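Local coordinates for intracellular sulfur oxidation protein dsrF (Allochromatium vinosum, PDB 2HY5), which is of uncertain function but may take part in the oxidation of intracellular sulfur as a subunit of the DsrEFH complex, at the interface of chains B and A and the interface of chains A and C. Sequence-based numbering; all coordinates share one arbitrary frame. Chains: chain A, Intracellular sulfur oxidation protein dsrF; chain B, Putative sulfurtransferase dsrE; chain C, DsrH.

Contact 1: the interface of chains B and A. Residues chain B 40, 112-113, 116; chain A 24, 27-28, 31.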
loop_
_atom_site.group_PDB
_atom_site.type_symbol
_atom_site.label_atom_id
_atom_site.label_comp_id
_atom_site.label_asym_id
_atom_site.label_seq_id
_atom_site.Cartn_x
_atom_site.Cartn_y
_atom_site.Cartn_z
ATOM N N TYR B 40 2.673 14.273 3.012
ATOM C CA TYR B 40 3.803 13.546 3.584
ATOM C C TYR B 40 3.946 12.182 2.903
ATOM O O TYR B 40 3.037 11.744 2.201
ATOM C CB TYR B 40 3.590 13.369 5.092
ATOM C CG TYR B 40 4.838 12.993 5.851
ATOM C CD1 TYR B 40 6.060 13.609 5.569
ATOM C CD2 TYR B 40 4.800 12.041 6.870
ATOM C CE1 TYR B 40 7.210 13.286 6.280
ATOM C CE2 TYR B 40 5.948 11.713 7.590
ATOM C CZ TYR B 40 7.149 12.338 7.289
ATOM O OH TYR B 40 8.292 12.027 7.992
ATOM N N LEU B 112 8.649 19.627 8.252
ATOM C CA LEU B 112 7.663 18.759 8.869
ATOM C C LEU B 112 7.011 19.477 10.049
ATOM O O LEU B 112 5.895 19.144 10.457
ATOM C CB LEU B 112 8.348 17.468 9.331
ATOM C CG LEU B 112 7.503 16.222 9.600
ATOM C CD1 LEU B 112 6.576 15.953 8.425
ATOM C CD2 LEU B 112 8.434 15.028 9.830
ATOM N N GLY B 113 7.711 20.467 10.597
ATOM C CA GLY B 113 7.164 21.224 11.709
ATOM C C GLY B 113 5.861 21.930 11.354
ATOM O O GLY B 113 5.069 22.266 12.239
ATOM N N VAL B 116 3.011 19.531 12.421
ATOM C CA VAL B 116 2.763 19.550 13.856
ATOM C C VAL B 116 2.122 20.879 14.233
ATOM O O VAL B 116 1.186 20.929 15.031
ATOM C CB VAL B 116 4.076 19.367 14.642
ATOM C CG1 VAL B 116 3.803 19.428 16.137
ATOM C CG2 VAL B 116 4.714 18.030 14.268
ATOM N N GLU A 24 9.524 7.224 8.587
ATOM C CA GLU A 24 9.041 8.588 8.438
ATOM C C GLU A 24 8.110 8.997 9.574
ATOM O O GLU A 24 7.978 10.181 9.870
ATOM C CB GLU A 24 8.404 8.791 7.053
ATOM C CG GLU A 24 9.459 8.758 5.940
ATOM C CD GLU A 24 8.942 9.172 4.575
ATOM O OE1 GLU A 24 7.828 8.753 4.197
ATOM O OE2 GLU A 24 9.666 9.910 3.870
ATOM N N GLU A 27 10.293 10.184 12.282
ATOM C CA GLU A 27 10.771 11.526 11.952
ATOM C C GLU A 27 9.838 12.603 12.513
ATOM O O GLU A 27 10.295 13.649 12.981
ATOM C CB GLU A 27 10.882 11.691 10.432
ATOM C CG GLU A 27 12.071 10.996 9.799
ATOM C CD GLU A 27 13.354 11.793 9.935
ATOM O OE1 GLU A 27 13.980 12.088 8.893
ATOM O OE2 GLU A 27 13.738 12.125 11.080
ATOM N N VAL A 28 8.533 12.344 12.471
ATOM C CA VAL A 28 7.550 13.302 12.975
ATOM C C VAL A 28 7.652 13.449 14.492
ATOM O O VAL A 28 7.539 14.553 15.026
ATOM C CB VAL A 28 6.105 12.877 12.617
ATOM C CG1 VAL A 28 5.119 13.935 13.112
ATOM C CG2 VAL A 28 5.964 12.711 11.107
ATOM N N ILE A 31 10.557 15.687 15.327
ATOM C CA ILE A 31 10.231 17.067 14.981
ATOM C C ILE A 31 9.243 17.669 15.980
ATOM O O ILE A 31 9.392 18.813 16.410
ATOM C CB ILE A 31 9.616 17.145 13.561
ATOM C CG1 ILE A 31 10.686 16.840 12.512
ATOM C CG2 ILE A 31 8.991 18.516 13.325
ATOM C CD1 ILE A 31 11.791 17.879 12.431
#
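Helix 21-32 of chain A lies against chain B where the loop residue B:Tyr40, just after strand 33-39, meets it beside B:Leu112 and the start of helix 113-121. B:Tyr40 reaches the chain A helix with its tip: the phenol OH donates a hydrogen bond to the backbone carbonyl A:Glu24 O at 2.7 Å. The C=O...OH angle of 119° shows a bent approach, with the donor tilted 25° from the carbonyl plane. That carbonyl oxygen lies in the plane of the ring at its edge, while one ring face carries B:Leu112 CD1 from its own chain, which would restrict rocking of the ring. Beside the polar bond, B:Tyr40 CE2 packs on A:Val28 CG2 at 3.7 Å, the two side chains running past each other in opposite directions. A phenylalanine in place of B:Tyr40, lacking the phenol OH, would probably leave A:Glu24 O without this partner and the ring less firmly tied to the helix. The other methyl branch of B:Leu112, CD2, meets A:Val28 CG2 at 3.6 Å, crossing it at nearly a right angle. Farther along the helix, chi1 of -70° in A:Ile31 turns CG1 toward B:Leu112 CD2, at 3.9 Å, and leaves CG2 anti to the backbone N, against B:Gly113 CA at 3.6 Å. The patch sits where A helix 21-32 meets the exit of B strand 33-39 and the start of helix 113-121, its centre about 6 Å from B:Cys78, DsrE's probable persulfide-forming cysteine.

Contact 2: the interface of chains A and C. Residues chain A 15-16, 46, 49, 52, 92; chain C 12, 38, 41, 71.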
loop_
_atom_site.group_PDB
_atom_site.type_symbol
_atom_site.label_atom_id
_atom_site.label_comp_id
_atom_site.label_asym_id
_atom_site.label_seq_id
_atom_site.Cartn_x
_atom_site.Cartn_y
_atom_site.Cartn_z
ATOM N N ALA A 15 4.897 -2.767 10.352
ATOM C CA ALA A 15 6.215 -3.340 10.576
ATOM C C ALA A 15 7.238 -2.482 9.849
ATOM O O ALA A 15 6.926 -1.855 8.840
ATOM C CB ALA A 15 6.262 -4.779 10.048
ATOM N N PRO A 16 8.477 -2.441 10.360
ATOM C CA PRO A 16 9.546 -1.650 9.748
ATOM C C PRO A 16 10.117 -2.288 8.479
ATOM O O PRO A 16 9.956 -3.490 8.246
ATOM C CB PRO A 16 10.575 -1.560 10.870
ATOM C CG PRO A 16 10.450 -2.895 11.516
ATOM C CD PRO A 16 8.948 -3.086 11.600
ATOM N N ASP A 46 1.207 -4.774 14.066
ATOM C CA ASP A 46 2.575 -4.959 13.580
ATOM C C ASP A 46 3.521 -3.848 14.004
ATOM O O ASP A 46 4.732 -3.955 13.821
ATOM C CB ASP A 46 2.612 -5.115 12.054
ATOM C CG ASP A 46 2.226 -6.512 11.597
ATOM O OD1 ASP A 46 2.195 -7.433 12.439
ATOM O OD2 ASP A 46 1.963 -6.685 10.387
ATOM N N TYR A 49 6.540 -4.570 16.124
ATOM C CA TYR A 49 7.747 -5.084 15.484
ATOM C C TYR A 49 8.770 -3.969 15.280
ATOM O O TYR A 49 9.957 -4.228 15.060
ATOM C CB TYR A 49 7.394 -5.722 14.137
ATOM C CG TYR A 49 6.873 -7.140 14.232
ATOM C CD1 TYR A 49 5.777 -7.551 13.478
ATOM C CD2 TYR A 49 7.513 -8.086 15.033
ATOM C CE1 TYR A 49 5.330 -8.866 13.510
ATOM C CE2 TYR A 49 7.078 -9.404 15.074
ATOM C CZ TYR A 49 5.988 -9.787 14.309
ATOM O OH TYR A 49 5.576 -11.094 14.329
ATOM N N THR A 52 11.702 -4.244 17.937
ATOM C CA THR A 52 12.495 -5.446 18.174
ATOM C C THR A 52 13.970 -5.103 18.343
ATOM O O THR A 52 14.479 -4.163 17.730
ATOM C CB THR A 52 12.355 -6.473 17.026
ATOM O OG1 THR A 52 12.792 -5.880 15.799
ATOM C CG2 THR A 52 10.914 -6.928 16.892
ATOM N N LEU A 92 5.884 -12.638 21.129
ATOM C CA LEU A 92 6.934 -11.784 21.658
ATOM C C LEU A 92 6.663 -11.413 23.106
ATOM O O LEU A 92 5.528 -11.472 23.574
ATOM C CB LEU A 92 7.043 -10.499 20.832
ATOM C CG LEU A 92 7.337 -10.612 19.337
ATOM C CD1 LEU A 92 7.319 -9.220 18.729
ATOM C CD2 LEU A 92 8.688 -11.278 19.113
ATOM N N PHE C 12 -0.308 -10.988 9.678
ATOM C CA PHE C 12 -1.162 -10.348 10.673
ATOM C C PHE C 12 -1.760 -9.081 10.078
ATOM O O PHE C 12 -2.766 -8.560 10.563
ATOM C CB PHE C 12 -0.345 -9.993 11.916
ATOM C CG PHE C 12 0.561 -11.100 12.379
ATOM C CD1 PHE C 12 1.941 -10.981 12.258
ATOM C CD2 PHE C 12 0.034 -12.276 12.903
ATOM C CE1 PHE C 12 2.785 -12.019 12.648
ATOM C CE2 PHE C 12 0.872 -13.323 13.296
ATOM C CZ PHE C 12 2.248 -13.194 13.168
ATOM N N TYR C 38 7.613 -12.524 9.000
ATOM C CA TYR C 38 7.017 -12.724 10.312
ATOM C C TYR C 38 6.230 -14.030 10.430
ATOM O O TYR C 38 6.115 -14.593 11.517
ATOM C CB TYR C 38 6.134 -11.527 10.656
ATOM C CG TYR C 38 6.921 -10.238 10.772
ATOM C CD1 TYR C 38 6.687 -9.172 9.902
ATOM C CD2 TYR C 38 7.891 -10.082 11.759
ATOM C CE1 TYR C 38 7.399 -7.985 10.014
ATOM C CE2 TYR C 38 8.609 -8.892 11.885
ATOM C CZ TYR C 38 8.356 -7.846 11.005
ATOM O OH TYR C 38 9.040 -6.656 11.121
ATOM N N LEU C 41 8.151 -17.129 11.903
ATOM C CA LEU C 41 8.581 -17.142 13.296
ATOM C C LEU C 41 7.791 -18.073 14.216
ATOM O O LEU C 41 6.561 -18.098 14.202
ATOM C CB LEU C 41 8.544 -15.720 13.846
ATOM C CG LEU C 41 9.359 -14.718 13.026
ATOM C CD1 LEU C 41 9.251 -13.344 13.664
ATOM C CD2 LEU C 41 10.815 -15.165 12.950
ATOM N N PHE C 71 15.501 -10.984 13.820
ATOM C CA PHE C 71 15.419 -12.401 14.148
ATOM C C PHE C 71 16.520 -13.263 13.557
ATOM O O PHE C 71 16.894 -13.106 12.397
ATOM C CB PHE C 71 14.052 -12.949 13.734
ATOM C CG PHE C 71 12.906 -12.165 14.298
ATOM C CD1 PHE C 71 12.398 -11.061 13.617
ATOM C CD2 PHE C 71 12.381 -12.484 15.545
ATOM C CE1 PHE C 71 11.384 -10.281 14.176
ATOM C CE2 PHE C 71 11.371 -11.714 16.111
ATOM C CZ PHE C 71 10.872 -10.607 15.425
HETATM O O HOH W 1 10.641 -6.325 13.318
#
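Two short 3-10 helices, 45-51 of chain A and 34-40 of chain C, meet here through one tyrosine from each, A:Tyr49 and C:Tyr38. Their rings stack face to face: the centroids are 3.6 Å apart and the planes differ by 12°. The side chains run in opposite directions, so each hydroxyl points back toward the other residue's CB. The overlap is slightly displaced, with C:Tyr38 CE2 over the centre of the A:Tyr49 ring and A:Tyr49 CE1 nearer the rim of the C:Tyr38 ring. Each tyrosine has 64 Å² hidden by the partner chain, more than any other residue of the patch. Both have CG anti to the carbonyl carbon (chi1 -82° in A:Tyr49), which sends each ring out toward the partner chain.

Other side chains pack around the edges of the pair. A:Ala15 reaches the hydroxyl-end rim of C:Tyr38, its CB 3.4 Å from C:Tyr38 CE1, while C:Phe12 CE1 approaches the phenol oxygen A:Tyr49 OH at 3.4 Å, the two side chains being roughly perpendicular. On the other flank, C:Phe71 has C:Leu41 CD1 over the centre of one face. Its CZ lies 4.0 Å from both A:Thr52 CG2 and A:Tyr49 CE2, and its CE2 meets A:Leu92 CD2. Among the residues described, the polar link between the chains is indirect and runs through a water. This water lies in the plane of the C:Tyr38 ring, at its edge, 2.7 Å from the phenol oxygen C:Tyr38 OH and 2.8 Å from the backbone oxygen A:Tyr49 O.

Chain A is common to both contacts, and the centres of their C-alpha atoms are about 24 Å apart. It offers different elements to its neighbours: helix 21-32 in contact 1, and 3-10 helix 45-51 with nearby loops in contact 2, with no residue used twice. In this structure DsrF bridges DsrE and DsrH, in keeping with a DsrEFH complex whose deposited assembly holds two copies of each subunit. Contact 1 lies near the putative active cysteine of DsrE and might help shape its surroundings; contact 2 is remote from contact 1 and joins DsrF to DsrH. The coordinates alone do not show communication between them.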